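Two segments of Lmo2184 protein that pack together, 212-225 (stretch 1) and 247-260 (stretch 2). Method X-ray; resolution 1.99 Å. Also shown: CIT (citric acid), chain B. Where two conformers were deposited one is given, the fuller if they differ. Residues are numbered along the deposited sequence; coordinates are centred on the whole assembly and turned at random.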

# COMPACT_ATOMS: atom_id res chain seq x y z
N ASN A 212 8.62 -9.74 21.78
CA ASN A 212 8.65 -11.00 22.54
C ASN A 212 7.22 -11.18 23.03
O ASN A 212 6.82 -10.63 24.06
CB ASN A 212 9.64 -10.95 23.70
CG ASN A 212 9.71 -12.28 24.50
OD1 ASN A 212 8.73 -13.08 24.61
ND2 ASN A 212 10.87 -12.51 25.10
N THR A 213 6.42 -11.93 22.27
CA THR A 213 4.96 -11.87 22.49
C THR A 213 4.52 -12.59 23.77
O THR A 213 3.56 -12.15 24.42
CB THR A 213 4.21 -12.44 21.30
OG1 THR A 213 4.66 -13.78 21.06
CG2 THR A 213 4.51 -11.58 20.09
N GLU A 214 5.20 -13.68 24.14
CA GLU A 214 4.83 -14.36 25.38
C GLU A 214 5.08 -13.47 26.58
O GLU A 214 4.28 -13.45 27.52
CB GLU A 214 5.60 -15.66 25.54
CG GLU A 214 5.36 -16.66 24.38
CD GLU A 214 6.50 -16.56 23.34
OE1 GLU A 214 7.23 -15.53 23.32
OE2 GLU A 214 6.68 -17.52 22.58
N TYR A 215 6.20 -12.74 26.57
CA TYR A 215 6.45 -11.75 27.62
C TYR A 215 5.37 -10.69 27.62
O TYR A 215 4.84 -10.29 28.68
CB TYR A 215 7.85 -11.11 27.40
CG TYR A 215 8.03 -9.87 28.25
CD1 TYR A 215 8.36 -9.95 29.60
CD2 TYR A 215 7.78 -8.61 27.72
CE1 TYR A 215 8.49 -8.79 30.40
CE2 TYR A 215 7.91 -7.45 28.51
CZ TYR A 215 8.25 -7.55 29.84
OH TYR A 215 8.37 -6.39 30.60
N LEU A 216 5.02 -10.19 26.42
CA LEU A 216 4.03 -9.11 26.33
C LEU A 216 2.66 -9.59 26.81
O LEU A 216 1.93 -8.85 27.49
CB LEU A 216 3.95 -8.59 24.90
CG LEU A 216 5.23 -7.87 24.39
CD1 LEU A 216 5.13 -7.60 22.90
CD2 LEU A 216 5.47 -6.51 25.13
N GLN A 217 2.31 -10.83 26.48
CA GLN A 217 1.03 -11.36 26.95
C GLN A 217 0.98 -11.40 28.48
O GLN A 217 -0.04 -11.09 29.10
CB GLN A 217 0.78 -12.75 26.37
CG GLN A 217 -0.63 -13.30 26.78
CD GLN A 217 -0.93 -14.67 26.14
OE1 GLN A 217 -0.82 -14.81 24.93
NE2 GLN A 217 -1.29 -15.65 26.94
N SER A 218 2.07 -11.82 29.09
CA SER A 218 2.13 -11.85 30.55
C SER A 218 2.08 -10.43 31.13
O SER A 218 1.49 -10.20 32.19
CB SER A 218 3.41 -12.56 30.99
OG SER A 218 3.52 -12.60 32.39
N ALA A 219 2.69 -9.48 30.45
CA ALA A 219 2.61 -8.10 30.93
C ALA A 219 1.17 -7.59 30.87
O ALA A 219 0.76 -6.75 31.69
CB ALA A 219 3.54 -7.19 30.13
N ASN A 220 0.41 -8.07 29.89
CA ASN A 220 -1.03 -7.86 29.80
C ASN A 220 -1.35 -6.37 29.68
O ASN A 220 -1.92 -5.79 30.62
CB ASN A 220 -1.71 -8.48 31.04
CG ASN A 220 -3.23 -8.59 30.91
OD1 ASN A 220 -3.78 -8.64 29.81
ND2 ASN A 220 -3.92 -8.67 32.04
N PRO A 221 -1.01 -5.70 28.58
CA PRO A 221 -1.35 -4.27 28.48
C PRO A 221 -2.85 -4.06 28.53
O PRO A 221 -3.63 -4.86 28.02
CB PRO A 221 -0.77 -3.85 27.11
CG PRO A 221 -0.74 -5.18 26.31
CD PRO A 221 -0.32 -6.20 27.37
N ASP A 222 -3.27 -2.97 29.18
CA ASP A 222 -4.68 -2.58 29.14
C ASP A 222 -5.13 -2.30 27.71
O ASP A 222 -6.25 -2.64 27.31
CB ASP A 222 -4.89 -1.34 29.99
CG ASP A 222 -4.70 -1.60 31.47
OD1 ASP A 222 -5.14 -2.66 31.93
OD2 ASP A 222 -4.10 -0.75 32.16
N ILE A 223 -4.27 -1.65 26.94
CA ILE A 223 -4.59 -1.14 25.61
C ILE A 223 -3.48 -1.54 24.65
O ILE A 223 -2.30 -1.47 25.00
CB ILE A 223 -4.72 0.39 25.62
CG1 ILE A 223 -5.91 0.82 26.49
CG2 ILE A 223 -4.83 0.97 24.19
CD1 ILE A 223 -5.87 2.36 26.85
N ILE A 224 -3.86 -1.91 23.41
CA ILE A 224 -2.86 -2.08 22.34
C ILE A 224 -3.14 -1.05 21.26
O ILE A 224 -4.29 -0.87 20.86
CB ILE A 224 -2.87 -3.51 21.76
CG1 ILE A 224 -2.57 -4.54 22.87
CG2 ILE A 224 -1.87 -3.61 20.56
CD1 ILE A 224 -2.81 -6.00 22.42
N LEU A 225 -2.09 -0.33 20.84
CA LEU A 225 -2.12 0.62 19.75
C LEU A 225 -1.28 0.07 18.60
O LEU A 225 -0.21 -0.50 18.85
CB LEU A 225 -1.55 2.00 20.15
CG LEU A 225 -2.14 2.67 21.39
CD1 LEU A 225 -1.47 4.04 21.62
CD2 LEU A 225 -3.69 2.81 21.25
N ASP A 247 -3.28 -16.94 17.19
CA ASP A 247 -2.94 -17.43 18.53
C ASP A 247 -1.93 -16.54 19.23
O ASP A 247 -1.93 -16.43 20.46
CB ASP A 247 -2.39 -18.84 18.46
CG ASP A 247 -3.49 -19.87 18.20
OD1 ASP A 247 -4.64 -19.65 18.62
OD2 ASP A 247 -3.20 -20.88 17.59
N ILE A 248 -1.06 -15.92 18.45
CA ILE A 248 -0.02 -15.09 18.99
C ILE A 248 -0.56 -13.92 19.81
O ILE A 248 0.04 -13.57 20.77
CB ILE A 248 0.87 -14.52 17.86
CG1 ILE A 248 1.48 -15.65 17.02
CG2 ILE A 248 1.97 -13.65 18.40
CD1 ILE A 248 2.34 -16.57 17.85
N TRP A 249 -1.66 -13.30 19.40
CA TRP A 249 -2.22 -12.14 20.09
C TRP A 249 -3.61 -12.25 20.71
O TRP A 249 -3.96 -11.49 21.60
CB TRP A 249 -2.29 -10.98 19.08
CG TRP A 249 -1.01 -10.61 18.41
CD1 TRP A 249 -0.66 -10.89 17.14
CD2 TRP A 249 0.08 -9.89 18.98
NE1 TRP A 249 0.58 -10.40 16.87
CE2 TRP A 249 1.06 -9.79 17.99
CE3 TRP A 249 0.33 -9.35 20.23
CZ2 TRP A 249 2.27 -9.16 18.21
CZ3 TRP A 249 1.51 -8.73 20.45
CH2 TRP A 249 2.47 -8.62 19.45
N LYS A 250 -4.40 -13.19 20.21
CA LYS A 250 -5.79 -13.33 20.60
C LYS A 250 -6.09 -13.63 22.05
O LYS A 250 -7.17 -13.41 22.49
CB LYS A 250 -6.58 -14.22 19.66
CG LYS A 250 -6.44 -15.70 19.86
CD LYS A 250 -7.45 -16.39 18.98
CE LYS A 250 -7.41 -17.88 19.11
NZ LYS A 250 -8.64 -18.45 18.51
N HIS A 251 -5.14 -14.15 22.77
CA HIS A 251 -5.40 -14.39 24.19
C HIS A 251 -4.96 -13.22 25.08
O HIS A 251 -5.14 -13.29 26.30
CB HIS A 251 -4.76 -15.70 24.63
CG HIS A 251 -5.15 -16.85 23.74
ND1 HIS A 251 -6.34 -17.54 23.89
CD2 HIS A 251 -4.53 -17.40 22.67
CE1 HIS A 251 -6.43 -18.47 22.96
NE2 HIS A 251 -5.35 -18.40 22.20
N PHE A 252 -4.47 -12.12 24.50
CA PHE A 252 -4.29 -10.89 25.27
C PHE A 252 -5.64 -10.37 25.77
O PHE A 252 -6.60 -10.29 25.00
CB PHE A 252 -3.67 -9.79 24.43
CG PHE A 252 -2.17 -9.91 24.24
CD1 PHE A 252 -1.63 -11.03 23.61
CD2 PHE A 252 -1.33 -8.88 24.64
CE1 PHE A 252 -0.24 -11.13 23.40
CE2 PHE A 252 0.07 -8.95 24.44
CZ PHE A 252 0.61 -10.08 23.82
N ASP A 253 -5.70 -9.94 27.03
CA ASP A 253 -6.92 -9.32 27.55
C ASP A 253 -7.37 -8.12 26.71
O ASP A 253 -8.57 -7.89 26.54
CB ASP A 253 -6.74 -8.85 29.01
CG ASP A 253 -6.87 -9.97 30.01
OD1 ASP A 253 -7.07 -11.12 29.61
OD2 ASP A 253 -6.79 -9.70 31.22
N ALA A 254 -6.42 -7.31 26.24
CA ALA A 254 -6.77 -6.15 25.41
C ALA A 254 -7.58 -6.57 24.19
O ALA A 254 -8.50 -5.86 23.76
CB ALA A 254 -5.51 -5.41 24.94
N VAL A 255 -7.19 -7.68 23.56
CA VAL A 255 -7.99 -8.18 22.44
C VAL A 255 -9.37 -8.64 22.93
O VAL A 255 -10.41 -8.24 22.38
CB VAL A 255 -7.25 -9.31 21.71
CG1 VAL A 255 -8.15 -9.88 20.59
CG2 VAL A 255 -5.92 -8.74 21.14
N LYS A 256 -9.40 -9.43 24.00
CA LYS A 256 -10.70 -9.90 24.49
C LYS A 256 -11.62 -8.75 24.85
O LYS A 256 -12.85 -8.85 24.69
CB LYS A 256 -10.50 -10.82 25.69
CG LYS A 256 -9.69 -12.06 25.38
CD LYS A 256 -9.43 -12.85 26.65
CE LYS A 256 -8.88 -14.23 26.37
NZ LYS A 256 -8.59 -14.96 27.65
N ASN A 257 -11.07 -7.64 25.34
CA ASN A 257 -11.86 -6.50 25.83
C ASN A 257 -12.11 -5.45 24.76
O ASN A 257 -12.65 -4.38 25.08
CB ASN A 257 -11.15 -5.82 27.01
CG ASN A 257 -11.03 -6.70 28.23
OD1 ASN A 257 -11.78 -7.64 28.39
ND2 ASN A 257 -10.06 -6.40 29.10
N ASN A 258 -11.68 -5.68 23.52
CA ASN A 258 -11.88 -4.72 22.42
C ASN A 258 -11.17 -3.39 22.71
O ASN A 258 -11.71 -2.31 22.47
CB ASN A 258 -13.38 -4.50 22.15
CG ASN A 258 -13.64 -3.71 20.87
OD1 ASN A 258 -12.93 -3.87 19.85
ND2 ASN A 258 -14.65 -2.83 20.91
N ARG A 259 -9.95 -3.48 23.23
CA ARG A 259 -9.13 -2.32 23.54
C ARG A 259 -7.89 -2.28 22.63
O ARG A 259 -6.77 -2.02 23.09
CB ARG A 259 -8.73 -2.33 25.02
CG ARG A 259 -9.94 -2.47 26.01
CD ARG A 259 -9.56 -2.16 27.48
NE ARG A 259 -9.25 -0.74 27.69
CZ ARG A 259 -8.87 -0.21 28.86
NH1 ARG A 259 -8.75 -0.97 29.93
NH2 ARG A 259 -8.61 1.10 28.95
N VAL A 260 -8.08 -2.56 21.34
CA VAL A 260 -7.02 -2.50 20.35
C VAL A 260 -7.41 -1.43 19.35
O VAL A 260 -8.52 -1.48 18.80
CB VAL A 260 -6.82 -3.86 19.65
CG1 VAL A 260 -5.60 -3.77 18.68
CG2 VAL A 260 -6.66 -4.99 20.68
C1 CIT B . -7.48 1.13 32.26
O1 CIT B . -7.99 1.72 31.29
O2 CIT B . -7.58 -0.12 32.29
C2 CIT B . -6.76 1.90 33.35
C3 CIT B . -6.83 1.25 34.73
O7 CIT B . -5.69 0.34 34.82
C4 CIT B . -6.70 2.29 35.85
C5 CIT B . -6.72 1.64 37.23
O3 CIT B . -7.79 1.20 37.73
O4 CIT B . -5.68 1.56 37.91
C6 CIT B . -8.16 0.49 34.89
O5 CIT B . -9.21 1.13 35.07
O6 CIT B . -8.22 -0.76 34.82
O HOH W 1 2.40 -14.98 21.91
O HOH W 2 -2.36 -14.56 22.54
O HOH W 3 -2.79 -10.92 28.38
O HOH W 4 -3.60 -7.48 27.08
O HOH W 5 -6.72 -7.37 32.56
O HOH W 6 -7.65 -4.76 28.67

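The centre of this contact is Phe252, a buried ring that works as a plug between the helix 213-219 and the strand that follows it. Its CA-to-CB bond points sideways, but with chi1 in the m well the ring reaches across to stretch 1. One face lies against backbone: Gln217 CA sits 3.7 Å from the centroid of the Phe252 ring, a CH-pi contact over the ring face. Around it, Leu216 CB approaches Phe252 CZ at 3.8 Å, Pro221 CD meets the ring edge at Phe252 CD2, 4.0 Å away, and Ile224 CD1 touches the same CD2 at 3.9 Å. A flat side chain suits a site that must serve a helix, a turn and a strand at once.

Ile224 carries the apolar layer onward. Ile224 CG1 packs 3.7 Å from Ala254 CB, and Ile224 CD1 lies 4.3 Å from Val255 CG2. Ala254 points toward stretch 1, and its CB, a single methyl, also lies 3.7 Å from both Pro221 O and Asp222 O; the small side chain fits where backbone comes this close. At the other end, Thr213 CG2 covers a face of Trp249, 4.1 Å from the centroid of the six-membered ring, and touches Ile248 CG2 at 3.7 Å.

Backbone pairing fixes the register at the strand. Ile224 N donates to Arg259 O at 2.9 Å, and Val260 CA lies 3.2 Å from Ile224 O, a CA-H...O contact in this parallel bridge. The side chains of Ile224 and Val260 share a sheet face, with Ile224 CB 4.1 Å from Val260 CG1.

Toward the edge, amides and water take over. Asn220, with positive phi just after the helix, donates from ND2 to Asp253 OD2 at 3.2 Å, while its OD1 accepts from two waters, one of which also donates to Pro221 O and accepts from Ala254 N. Gln217 is extended, with chi1 and chi2 both t, and its OE1 accepts from a water that also binds Asp247 O and His251 N. Thr213 thus has two roles: its methyl packs on Trp249, and its OG1 shares a water with Ile248 O.

Arg259 closes the opposite end from Thr213. Asp222 O and Ile223 CG1 lie over one face of its guanidinium, leaving its edge to citrate, probably from the crystallisation liquor: Arg259 NH1 donates to CIT O2 at 2.8 Å. Asp222 OD1 is 4.5 Å from Arg259 NH1, near enough for charge attraction but no salt bridge.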